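Local coordinates for ribose 5-phosphate isomerase B (Anaplasma phagocytophilum, PDB 4EM8), which probably interconverts ribose 5-phosphate and ribulose 5-phosphate, an aldose-ketose isomerisation, at residues A[68-73]-A[112-117]; A[14-19]-A[46-51]; A[99-104]-A[127-132]; A[86-91]-A[104-109]. All blocks are in the same frame, centred on the assembly; numbering follows the deposited sequence.

Interaction 1 (A[68-73]-A[112-117]); sequences VLICGT and FGSRYI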
# COMPACT_ATOMS: atom_id res chain seq x y z
N VAL A 68 -10.04 0.91 -9.50
CA VAL A 68 -8.82 0.20 -9.87
C VAL A 68 -7.82 1.25 -10.37
O VAL A 68 -8.14 2.04 -11.28
CB VAL A 68 -9.04 -0.89 -10.94
CG1 VAL A 68 -7.73 -1.54 -11.31
CG2 VAL A 68 -10.03 -1.97 -10.48
N LEU A 69 -6.65 1.28 -9.77
CA LEU A 69 -5.55 2.18 -10.18
C LEU A 69 -4.29 1.44 -10.63
O LEU A 69 -3.85 0.49 -9.97
CB LEU A 69 -5.21 3.10 -9.00
CG LEU A 69 -6.33 4.05 -8.53
CD1 LEU A 69 -5.91 4.71 -7.20
CD2 LEU A 69 -6.66 5.13 -9.56
N ILE A 70 -3.66 1.90 -11.72
CA ILE A 70 -2.54 1.14 -12.29
C ILE A 70 -1.36 2.04 -12.68
O ILE A 70 -1.52 2.99 -13.41
CB ILE A 70 -2.93 0.29 -13.52
CG1 ILE A 70 -4.24 -0.52 -13.26
CG2 ILE A 70 -1.78 -0.65 -13.91
CD1 ILE A 70 -4.87 -1.06 -14.53
N CYS A 71 -0.18 1.76 -12.14
CA CYS A 71 1.04 2.43 -12.59
C CYS A 71 2.04 1.32 -12.81
O CYS A 71 1.69 0.14 -12.72
CB CYS A 71 1.52 3.49 -11.61
SG CYS A 71 2.01 2.94 -9.94
N GLY A 72 3.30 1.66 -13.07
CA GLY A 72 4.28 0.61 -13.34
C GLY A 72 4.42 -0.45 -12.25
O GLY A 72 4.49 -1.66 -12.53
N THR A 73 4.47 0.01 -11.02
CA THR A 73 4.68 -0.83 -9.82
C THR A 73 3.45 -1.02 -8.94
O THR A 73 3.37 -1.97 -8.13
CB THR A 73 5.74 -0.18 -8.94
OG1 THR A 73 5.23 1.06 -8.42
CG2 THR A 73 7.01 0.06 -9.75
N PHE A 112 -2.60 -2.15 -9.13
CA PHE A 112 -1.71 -3.09 -9.81
C PHE A 112 -0.45 -2.40 -10.32
O PHE A 112 -0.48 -1.22 -10.61
CB PHE A 112 -2.38 -3.67 -11.07
CG PHE A 112 -3.48 -4.60 -10.79
CD1 PHE A 112 -3.20 -5.86 -10.31
CD2 PHE A 112 -4.80 -4.27 -11.10
CE1 PHE A 112 -4.21 -6.75 -10.06
CE2 PHE A 112 -5.82 -5.16 -10.86
CZ PHE A 112 -5.52 -6.41 -10.36
N GLY A 113 0.61 -3.19 -10.46
CA GLY A 113 1.89 -2.81 -11.05
C GLY A 113 1.96 -3.51 -12.38
O GLY A 113 2.34 -4.70 -12.46
N SER A 114 1.64 -2.76 -13.45
CA SER A 114 1.46 -3.34 -14.77
C SER A 114 2.75 -3.95 -15.31
O SER A 114 2.69 -4.89 -16.09
CB SER A 114 0.95 -2.28 -15.76
OG SER A 114 1.91 -1.21 -15.90
N ARG A 115 3.90 -3.44 -14.89
CA ARG A 115 5.18 -3.98 -15.35
C ARG A 115 5.63 -5.24 -14.64
O ARG A 115 6.62 -5.81 -15.02
CB ARG A 115 6.27 -2.89 -15.27
CG ARG A 115 6.04 -1.83 -16.32
CD ARG A 115 7.03 -0.70 -16.24
NE ARG A 115 6.79 0.28 -17.31
CZ ARG A 115 7.12 1.57 -17.26
NH1 ARG A 115 7.72 2.07 -16.19
NH2 ARG A 115 6.87 2.37 -18.29
N TYR A 116 4.90 -5.68 -13.63
CA TYR A 116 5.29 -6.78 -12.76
C TYR A 116 4.20 -7.86 -12.61
O TYR A 116 4.43 -8.86 -11.92
CB TYR A 116 5.69 -6.22 -11.37
CG TYR A 116 6.92 -5.35 -11.47
CD1 TYR A 116 8.19 -5.90 -11.44
CD2 TYR A 116 6.81 -3.98 -11.71
CE1 TYR A 116 9.32 -5.12 -11.61
CE2 TYR A 116 7.94 -3.19 -11.86
CZ TYR A 116 9.19 -3.76 -11.80
OH TYR A 116 10.31 -2.99 -11.97
N ILE A 117 3.03 -7.69 -13.24
CA ILE A 117 1.97 -8.71 -13.15
C ILE A 117 1.46 -9.05 -14.56
O ILE A 117 1.30 -8.16 -15.40
CB ILE A 117 0.84 -8.23 -12.24
CG1 ILE A 117 -0.14 -9.36 -11.94
CG2 ILE A 117 0.12 -7.04 -12.86
CD1 ILE A 117 -1.07 -9.01 -10.81
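Ile70 and Phe112 pair across parallel strands, and their first torsions set which branches meet. CG2 of Ile70 lies anti to its backbone N, and CG of Phe112 lies anti to its carbonyl carbon (chi1 -71°). Ile70 CG2 then sits 4.2 Å from Phe112 CB and 3.7 Å from Ser114 CB. The Phe112 ring is turned back beside its own N, where Val68 CG1 meets the ring edge, 4.0 Å from CD2.

The two backbones run parallel. Phe112 N donates to Leu69 O at 3.0 Å, and Cys71 N gives a weak bond to Phe112 O. Ser114 N then bonds to Cys71 O at 3.0 Å. Past the strand ends, Arg115 N reaches a lone pair of Gly72 O at 3.0 Å. The Tyr116 ring brings its edge to the same oxygen, with CD2 3.4 Å away. Gly72 O is thus held within the turn that follows strand 109-113. Thr73 CG2 lies alongside Tyr116, while its OG1 bonds to Ile75 N.

Cys71, the predicted proton acceptor, sends its side chain to the other face of the sheet from Ile70 and Phe112. Gly72, Thr73 and Arg115 are predicted to bind the sugar phosphate. These loops lie at the C-terminal ends of parallel strands, a usual place for active sites in alpha/beta folds. Strand 66-71 runs between strands 9-14 and 109-113, and helices 19-31 and 119-131 cover the face that bears Phe112.

Interaction 2 (A[14-19]-A[46-51]); sequences SDHAGV and HSVDYP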
# COMPACT_ATOMS: atom_id res chain seq x y z
N SER A 14 -5.18 4.83 -15.04
CA SER A 14 -3.78 4.57 -15.08
C SER A 14 -2.95 5.73 -15.60
O SER A 14 -3.45 6.76 -16.12
CB SER A 14 -3.51 3.35 -15.99
OG SER A 14 -3.61 3.72 -17.36
N ASP A 15 -1.64 5.56 -15.41
CA ASP A 15 -0.67 6.36 -16.12
C ASP A 15 -0.33 5.61 -17.41
O ASP A 15 -0.99 4.62 -17.78
CB ASP A 15 0.55 6.72 -15.23
CG ASP A 15 1.46 5.56 -14.95
OD1 ASP A 15 1.20 4.44 -15.41
OD2 ASP A 15 2.46 5.77 -14.23
N HIS A 16 0.67 6.10 -18.12
CA HIS A 16 0.98 5.54 -19.43
C HIS A 16 1.38 4.10 -19.34
O HIS A 16 1.10 3.33 -20.24
CB HIS A 16 2.12 6.34 -20.06
CG HIS A 16 3.28 6.52 -19.14
ND1 HIS A 16 3.25 7.38 -18.10
CD2 HIS A 16 4.52 5.89 -19.10
CE1 HIS A 16 4.42 7.33 -17.45
NE2 HIS A 16 5.19 6.41 -18.05
N ALA A 17 2.05 3.71 -18.24
CA ALA A 17 2.54 2.33 -18.08
C ALA A 17 1.38 1.34 -17.98
O ALA A 17 1.47 0.19 -18.43
CB ALA A 17 3.42 2.21 -16.82
N GLY A 18 0.28 1.81 -17.41
CA GLY A 18 -0.88 0.98 -17.10
C GLY A 18 -1.98 0.89 -18.13
O GLY A 18 -2.96 0.19 -17.89
N VAL A 19 -1.84 1.58 -19.26
CA VAL A 19 -2.95 1.70 -20.25
C VAL A 19 -3.41 0.34 -20.77
O VAL A 19 -4.61 0.03 -20.73
CB VAL A 19 -2.57 2.63 -21.42
CG1 VAL A 19 -3.60 2.54 -22.54
CG2 VAL A 19 -2.39 4.08 -20.93
N HIS A 46 2.00 9.10 -23.93
CA HIS A 46 3.16 8.23 -23.70
C HIS A 46 3.92 8.50 -22.42
O HIS A 46 4.69 7.66 -21.99
CB HIS A 46 4.07 8.24 -24.93
CG HIS A 46 3.54 7.39 -26.09
ND1 HIS A 46 2.21 7.26 -26.35
CD2 HIS A 46 4.22 6.65 -27.06
CE1 HIS A 46 2.05 6.46 -27.43
NE2 HIS A 46 3.28 6.09 -27.87
N SER A 47 3.71 9.66 -21.80
CA SER A 47 4.19 9.90 -20.43
C SER A 47 3.29 10.86 -19.63
O SER A 47 3.14 12.01 -20.00
CB SER A 47 5.62 10.45 -20.44
OG SER A 47 6.11 10.44 -19.11
N VAL A 48 2.70 10.37 -18.53
CA VAL A 48 1.97 11.22 -17.58
C VAL A 48 2.38 10.89 -16.14
O VAL A 48 3.16 9.98 -15.93
CB VAL A 48 0.43 11.06 -17.72
CG1 VAL A 48 -0.05 11.59 -19.07
CG2 VAL A 48 0.03 9.60 -17.48
N ASP A 49 1.86 11.66 -15.18
CA ASP A 49 2.18 11.49 -13.76
C ASP A 49 1.02 10.77 -13.03
O ASP A 49 -0.09 11.30 -12.96
CB ASP A 49 2.45 12.86 -13.12
CG ASP A 49 3.69 13.55 -13.67
OD1 ASP A 49 4.59 12.88 -14.22
OD2 ASP A 49 3.75 14.77 -13.54
N TYR A 50 1.28 9.57 -12.50
CA TYR A 50 0.21 8.77 -11.88
C TYR A 50 -0.63 9.55 -10.87
O TYR A 50 -1.85 9.39 -10.83
CB TYR A 50 0.72 7.42 -11.32
CG TYR A 50 1.83 7.53 -10.31
CD1 TYR A 50 1.54 7.69 -8.96
CD2 TYR A 50 3.16 7.51 -10.70
CE1 TYR A 50 2.56 7.84 -8.02
CE2 TYR A 50 4.20 7.64 -9.76
CZ TYR A 50 3.89 7.82 -8.44
OH TYR A 50 4.91 7.96 -7.51
N PRO A 51 -0.00 10.44 -10.07
CA PRO A 51 -0.85 11.15 -9.08
C PRO A 51 -2.00 11.98 -9.66
O PRO A 51 -3.03 12.15 -8.98
CB PRO A 51 0.15 12.07 -8.36
CG PRO A 51 1.48 11.40 -8.54
CD PRO A 51 1.42 10.82 -9.91
O HOH W 1 3.56 8.30 -13.85
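Asp15 and Tyr50 approach to 5.0 Å between CA atoms, and His16 and His46 to 5.5 Å, where the loop before helix 19-31 meets the loop before helix 55-58. The first loop follows strand 9-14 of the parallel sheet, so the contact lies beyond the C-terminal ends of the sheet strands in an alpha/beta fold. Asp15 and His16 are predicted to bind the sugar phosphate.

The His16 ring lies against the backbone of 46-48. Ser47 CA stands over one face in a CH-pi contact, 3.8 Å from the ring centroid and 22° off the normal. Val48 O is at the ring edge, in its plane. Val48 sets CG2 against His16 N and Asp15 CA, 3.6 Å from the latter. CG of Asp15 sits between its backbone N and carbonyl carbon (chi1 72°), which puts the carboxylate beside Tyr50, OD2 lying near Tyr50 CB. The two side chains point the same way, with the carboxylate and ring planes 72° apart. OD1 turns back to its own loop, taking weak bonds from Ala17 N and Gly18 N.

The second subunit closes over this region. Its Arg142 packs on His16, Ser47 and Tyr50, and also makes a salt bridge to Asp49. Ser47 OG bonds to Arg138 of that subunit.

One water joins the two loops. It donates to Asp15 OD2 at 2.8 Å and to Val48 O at 2.7 Å, and accepts from Tyr50 N at 2.9 Å.

Interaction 3 (A[99-104]-A[127-132]); sequences KLSREH and YTFMTT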
# COMPACT_ATOMS: atom_id res chain seq x y z
N LYS A 99 -7.85 -11.10 -1.37
CA LYS A 99 -8.79 -11.69 -0.40
C LYS A 99 -8.67 -11.05 0.99
O LYS A 99 -9.67 -10.61 1.58
CB LYS A 99 -8.61 -13.23 -0.36
CG LYS A 99 -9.56 -13.99 0.56
CD LYS A 99 -8.95 -15.33 1.01
CE LYS A 99 -7.92 -15.14 2.15
NZ LYS A 99 -8.41 -15.38 3.55
N LEU A 100 -7.44 -10.95 1.49
CA LEU A 100 -7.20 -10.44 2.83
C LEU A 100 -7.60 -8.95 2.90
O LEU A 100 -8.21 -8.51 3.87
CB LEU A 100 -5.73 -10.70 3.24
CG LEU A 100 -5.27 -12.15 3.49
CD1 LEU A 100 -3.76 -12.26 3.71
CD2 LEU A 100 -6.01 -12.83 4.65
N SER A 101 -7.30 -8.19 1.84
CA SER A 101 -7.60 -6.75 1.86
C SER A 101 -9.11 -6.47 1.96
O SER A 101 -9.56 -5.49 2.62
CB SER A 101 -6.98 -6.04 0.63
OG SER A 101 -7.75 -6.22 -0.57
N ARG A 102 -9.89 -7.28 1.26
CA ARG A 102 -11.34 -7.26 1.32
C ARG A 102 -11.84 -7.74 2.70
O ARG A 102 -12.64 -7.07 3.38
CB ARG A 102 -11.94 -8.12 0.19
CG ARG A 102 -11.72 -7.52 -1.21
CD ARG A 102 -12.50 -6.22 -1.44
NE ARG A 102 -13.91 -6.48 -1.14
CZ ARG A 102 -14.68 -5.78 -0.31
NH1 ARG A 102 -14.25 -4.67 0.28
NH2 ARG A 102 -15.92 -6.23 -0.07
N GLU A 103 -11.37 -8.91 3.11
CA GLU A 103 -11.86 -9.51 4.37
C GLU A 103 -11.57 -8.66 5.60
O GLU A 103 -12.45 -8.48 6.42
CB GLU A 103 -11.28 -10.91 4.56
CG GLU A 103 -11.90 -11.92 3.62
CD GLU A 103 -11.43 -13.33 3.90
OE1 GLU A 103 -10.28 -13.50 4.35
OE2 GLU A 103 -12.19 -14.26 3.62
N HIS A 104 -10.36 -8.14 5.70
CA HIS A 104 -9.94 -7.40 6.90
C HIS A 104 -10.08 -5.93 6.80
O HIS A 104 -10.35 -5.28 7.80
CB HIS A 104 -8.48 -7.65 7.24
CG HIS A 104 -8.13 -9.10 7.43
ND1 HIS A 104 -6.89 -9.49 7.65
CD2 HIS A 104 -8.92 -10.26 7.42
CE1 HIS A 104 -6.84 -10.84 7.78
NE2 HIS A 104 -8.09 -11.31 7.63
N TYR A 127 -10.85 -10.55 -9.92
CA TYR A 127 -12.07 -11.34 -9.70
C TYR A 127 -12.26 -11.59 -8.20
O TYR A 127 -13.34 -11.37 -7.64
CB TYR A 127 -12.04 -12.67 -10.47
CG TYR A 127 -13.31 -13.46 -10.23
CD1 TYR A 127 -14.51 -13.04 -10.80
CD2 TYR A 127 -13.33 -14.59 -9.40
CE1 TYR A 127 -15.69 -13.73 -10.58
CE2 TYR A 127 -14.52 -15.29 -9.16
CZ TYR A 127 -15.70 -14.85 -9.76
OH TYR A 127 -16.89 -15.49 -9.59
N THR A 128 -11.18 -12.03 -7.55
CA THR A 128 -11.14 -12.28 -6.10
C THR A 128 -11.53 -11.01 -5.33
O THR A 128 -12.45 -11.05 -4.49
CB THR A 128 -9.75 -12.76 -5.69
OG1 THR A 128 -9.48 -14.00 -6.36
CG2 THR A 128 -9.62 -13.00 -4.17
N PHE A 129 -10.91 -9.90 -5.68
CA PHE A 129 -11.20 -8.62 -5.05
C PHE A 129 -12.69 -8.28 -5.11
O PHE A 129 -13.27 -7.89 -4.11
CB PHE A 129 -10.40 -7.49 -5.73
CG PHE A 129 -10.35 -6.21 -4.93
CD1 PHE A 129 -9.41 -6.03 -3.93
CD2 PHE A 129 -11.25 -5.18 -5.17
CE1 PHE A 129 -9.32 -4.86 -3.21
CE2 PHE A 129 -11.16 -3.99 -4.45
CZ PHE A 129 -10.21 -3.83 -3.46
N MET A 130 -13.29 -8.46 -6.29
CA MET A 130 -14.69 -8.13 -6.53
C MET A 130 -15.70 -9.08 -5.87
O MET A 130 -16.83 -8.68 -5.66
CB MET A 130 -14.99 -8.10 -8.04
CG MET A 130 -14.20 -7.06 -8.85
SD MET A 130 -14.63 -5.35 -8.47
CE MET A 130 -16.33 -5.30 -9.03
N THR A 131 -15.30 -10.32 -5.57
CA THR A 131 -16.19 -11.34 -5.07
C THR A 131 -15.94 -11.74 -3.59
O THR A 131 -16.55 -12.69 -3.11
CB THR A 131 -16.15 -12.60 -5.95
OG1 THR A 131 -14.79 -12.98 -6.18
CG2 THR A 131 -16.82 -12.35 -7.30
N THR A 132 -15.06 -11.02 -2.90
CA THR A 132 -14.78 -11.29 -1.47
C THR A 132 -15.50 -10.28 -0.58
O THR A 132 -15.33 -9.07 -0.70
CB THR A 132 -13.27 -11.26 -1.16
OG1 THR A 132 -12.59 -12.14 -2.04
CG2 THR A 132 -12.96 -11.71 0.30
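Arg102 lays its CD over the centre of the Phe129 ring, 3.7 Å from the centroid, in a CH-pi contact. Its chain bends twice, at chi2 (-68°) and chi3 (-54°), and so carries the guanidinium past the ring to Thr132 O. There NH2 bonds to Thr132 O at 3.0 Å, and NE adds a weak bond to the same oxygen. Ser101 OG touches the edge of the Phe129 ring, 3.4 Å from CE1, while it bonds to Ala98 O. Thr132 CG2 meets Glu103 CG at 3.5 Å and also lies near Lys99.

Further bonds position these groups. Thr132 OG1 donates to Thr128 O at 2.7 Å, from above the carbonyl plane, which sets the rotation of Thr132. Lys99 NZ makes a salt bridge to Glu103 OE1 at 2.8 Å along its own helix. Arg102 NH1 is engaged by Ala107 O, just beyond that helix.

The axes of 99-104 and 127-131 run nearly parallel, 13° apart and 8.7 Å at closest approach. Strand 109-113 connects the two helices. Such side-by-side packing of successive parallel helices is typical of layered alpha/beta folds.

Interaction 4 (A[86-91]-A[104-109]); sequences NIRAAL and HNDANV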
# COMPACT_ATOMS: atom_id res chain seq x y z
N ASN A 86 -11.93 8.17 2.66
CA ASN A 86 -13.00 7.24 2.24
C ASN A 86 -12.40 6.04 1.50
O ASN A 86 -13.12 5.13 1.18
CB ASN A 86 -14.03 7.92 1.32
CG ASN A 86 -13.41 8.52 0.07
OD1 ASN A 86 -12.32 9.09 0.12
ND2 ASN A 86 -14.10 8.41 -1.07
N ILE A 87 -11.09 6.08 1.23
CA ILE A 87 -10.42 5.12 0.39
C ILE A 87 -9.57 4.18 1.20
O ILE A 87 -8.79 4.60 2.11
CB ILE A 87 -9.51 5.81 -0.64
CG1 ILE A 87 -10.29 6.76 -1.57
CG2 ILE A 87 -8.76 4.76 -1.47
CD1 ILE A 87 -11.43 6.15 -2.38
N ARG A 88 -9.67 2.90 0.84
CA ARG A 88 -8.85 1.86 1.45
C ARG A 88 -8.27 1.05 0.31
O ARG A 88 -8.92 0.11 -0.19
CB ARG A 88 -9.69 1.00 2.41
CG ARG A 88 -10.24 1.82 3.57
CD ARG A 88 -11.13 1.02 4.51
NE ARG A 88 -12.30 0.53 3.81
CZ ARG A 88 -13.37 1.27 3.52
NH1 ARG A 88 -13.43 2.53 3.92
NH2 ARG A 88 -14.39 0.75 2.85
N ALA A 89 -7.07 1.49 -0.13
CA ALA A 89 -6.40 0.92 -1.29
C ALA A 89 -5.38 -0.15 -0.94
O ALA A 89 -4.63 -0.00 0.00
CB ALA A 89 -5.70 2.01 -2.11
N ALA A 90 -5.28 -1.17 -1.77
CA ALA A 90 -4.27 -2.24 -1.59
C ALA A 90 -3.66 -2.59 -2.94
O ALA A 90 -4.38 -2.84 -3.90
CB ALA A 90 -4.91 -3.49 -0.98
N LEU A 91 -2.33 -2.58 -3.01
CA LEU A 91 -1.57 -3.15 -4.13
C LEU A 91 -1.57 -4.68 -3.99
O LEU A 91 -1.05 -5.21 -3.00
CB LEU A 91 -0.13 -2.62 -4.13
CG LEU A 91 0.91 -3.22 -5.08
CD1 LEU A 91 0.36 -3.23 -6.48
CD2 LEU A 91 2.23 -2.45 -4.98
N HIS A 104 -10.36 -8.14 5.70
CA HIS A 104 -9.94 -7.40 6.90
C HIS A 104 -10.08 -5.93 6.80
O HIS A 104 -10.35 -5.28 7.80
CB HIS A 104 -8.48 -7.65 7.24
CG HIS A 104 -8.13 -9.10 7.43
ND1 HIS A 104 -6.89 -9.49 7.65
CD2 HIS A 104 -8.92 -10.26 7.42
CE1 HIS A 104 -6.84 -10.84 7.78
NE2 HIS A 104 -8.09 -11.31 7.63
N ASN A 105 -9.81 -5.35 5.63
CA ASN A 105 -9.79 -3.89 5.52
C ASN A 105 -10.94 -3.28 4.72
O ASN A 105 -10.98 -2.03 4.55
CB ASN A 105 -8.43 -3.44 4.98
CG ASN A 105 -7.30 -4.16 5.66
OD1 ASN A 105 -6.83 -5.18 5.16
ND2 ASN A 105 -6.86 -3.66 6.82
N ASP A 106 -11.87 -4.12 4.26
CA ASP A 106 -12.96 -3.70 3.37
C ASP A 106 -12.42 -2.86 2.23
O ASP A 106 -12.93 -1.76 1.98
CB ASP A 106 -14.01 -2.90 4.14
CG ASP A 106 -15.36 -2.85 3.41
OD1 ASP A 106 -15.61 -3.67 2.49
OD2 ASP A 106 -16.19 -1.98 3.75
N ALA A 107 -11.35 -3.33 1.60
CA ALA A 107 -10.62 -2.52 0.60
C ALA A 107 -11.57 -2.15 -0.53
O ALA A 107 -12.34 -3.00 -0.98
CB ALA A 107 -9.38 -3.24 0.08
N ASN A 108 -11.56 -0.88 -0.94
CA ASN A 108 -12.45 -0.43 -2.01
C ASN A 108 -11.71 0.04 -3.28
O ASN A 108 -12.35 0.35 -4.29
CB ASN A 108 -13.47 0.60 -1.49
CG ASN A 108 -12.83 1.80 -0.84
OD1 ASN A 108 -11.62 2.05 -0.99
ND2 ASN A 108 -13.65 2.59 -0.13
N VAL A 109 -10.38 0.07 -3.24
CA VAL A 109 -9.50 0.37 -4.40
C VAL A 109 -8.37 -0.66 -4.53
O VAL A 109 -7.55 -0.88 -3.61
CB VAL A 109 -8.91 1.79 -4.30
CG1 VAL A 109 -7.84 2.07 -5.37
CG2 VAL A 109 -10.04 2.82 -4.32
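Arg88 and Asn108 cross at about a right angle, with the guanidinium and amide planes 40° apart. Asn108 lies over one face of the guanidinium and uses both ends of its amide on the opposing backbone. ND2 donates to Asn86 O at 2.9 Å, with that oxygen in the amide plane. OD1 accepts from Arg88 N at 2.8 Å by an almost straight bond. This side chain is therefore clamped to segment 86-91.

The guanidinium end of Arg88 binds the other segment too. Its chain bends at chi3 (-62°), which turns NE and NH2 onto one oxygen. NE bonds to Asp106 O at 3.0 Å, from above the carbonyl plane. NH2 reaches Asp106 O, also at 3.0 Å, within that plane. NE also makes a weak bond to Asn105 O. The carboxylate of Asp106 is turned only 23° from the guanidinium, and its OD2 makes a salt bridge to NH2. Its OD1 pairs with Arg102. The guanidinium thus holds the turn where helix 95-105 ends and Asp106 takes positive phi.

Val109 presents CG2 to Ile87 CG2 at 3.7 Å, and its CB faces Ala89 CB at 3.9 Å. Asn108 N donates to Arg88 O, and Val109 N adds a weak bond to the same oxygen. Ala90 N donates to Val109 O at 2.9 Å. Ile79 of the second subunit packs on Arg88.

Strand 89-91, helix 95-105 and strand 109-113 form a beta-alpha-beta crossover, closed here by the parallel pairing of Ala89 with Val109.

Interactions 1 and 2 adjoin, with centres 10 Å apart. Ile70 O is 3.3 Å from Asp15 N, a probable hydrogen bond. The side chains of Cys71 and Asp15 come within about 4 Å, in the predicted active site. Interactions 3 and 4 share helix 95-105 and also have centres 10 Å apart, with Ser101 O 3.0 Å from Ala107 N, a probable hydrogen bond. Interaction 4 meets interaction 1 through neighbouring strands of one sheet, where Leu69 CD1 touches Val109 CG1 at 3.7 Å. Interactions 2 and 3 have centres 26 Å apart, on opposite sides of the chain's centre. His104, the predicted proton donor, packs on Thr73 of the second subunit, consistent with a catalytic site formed between two chains.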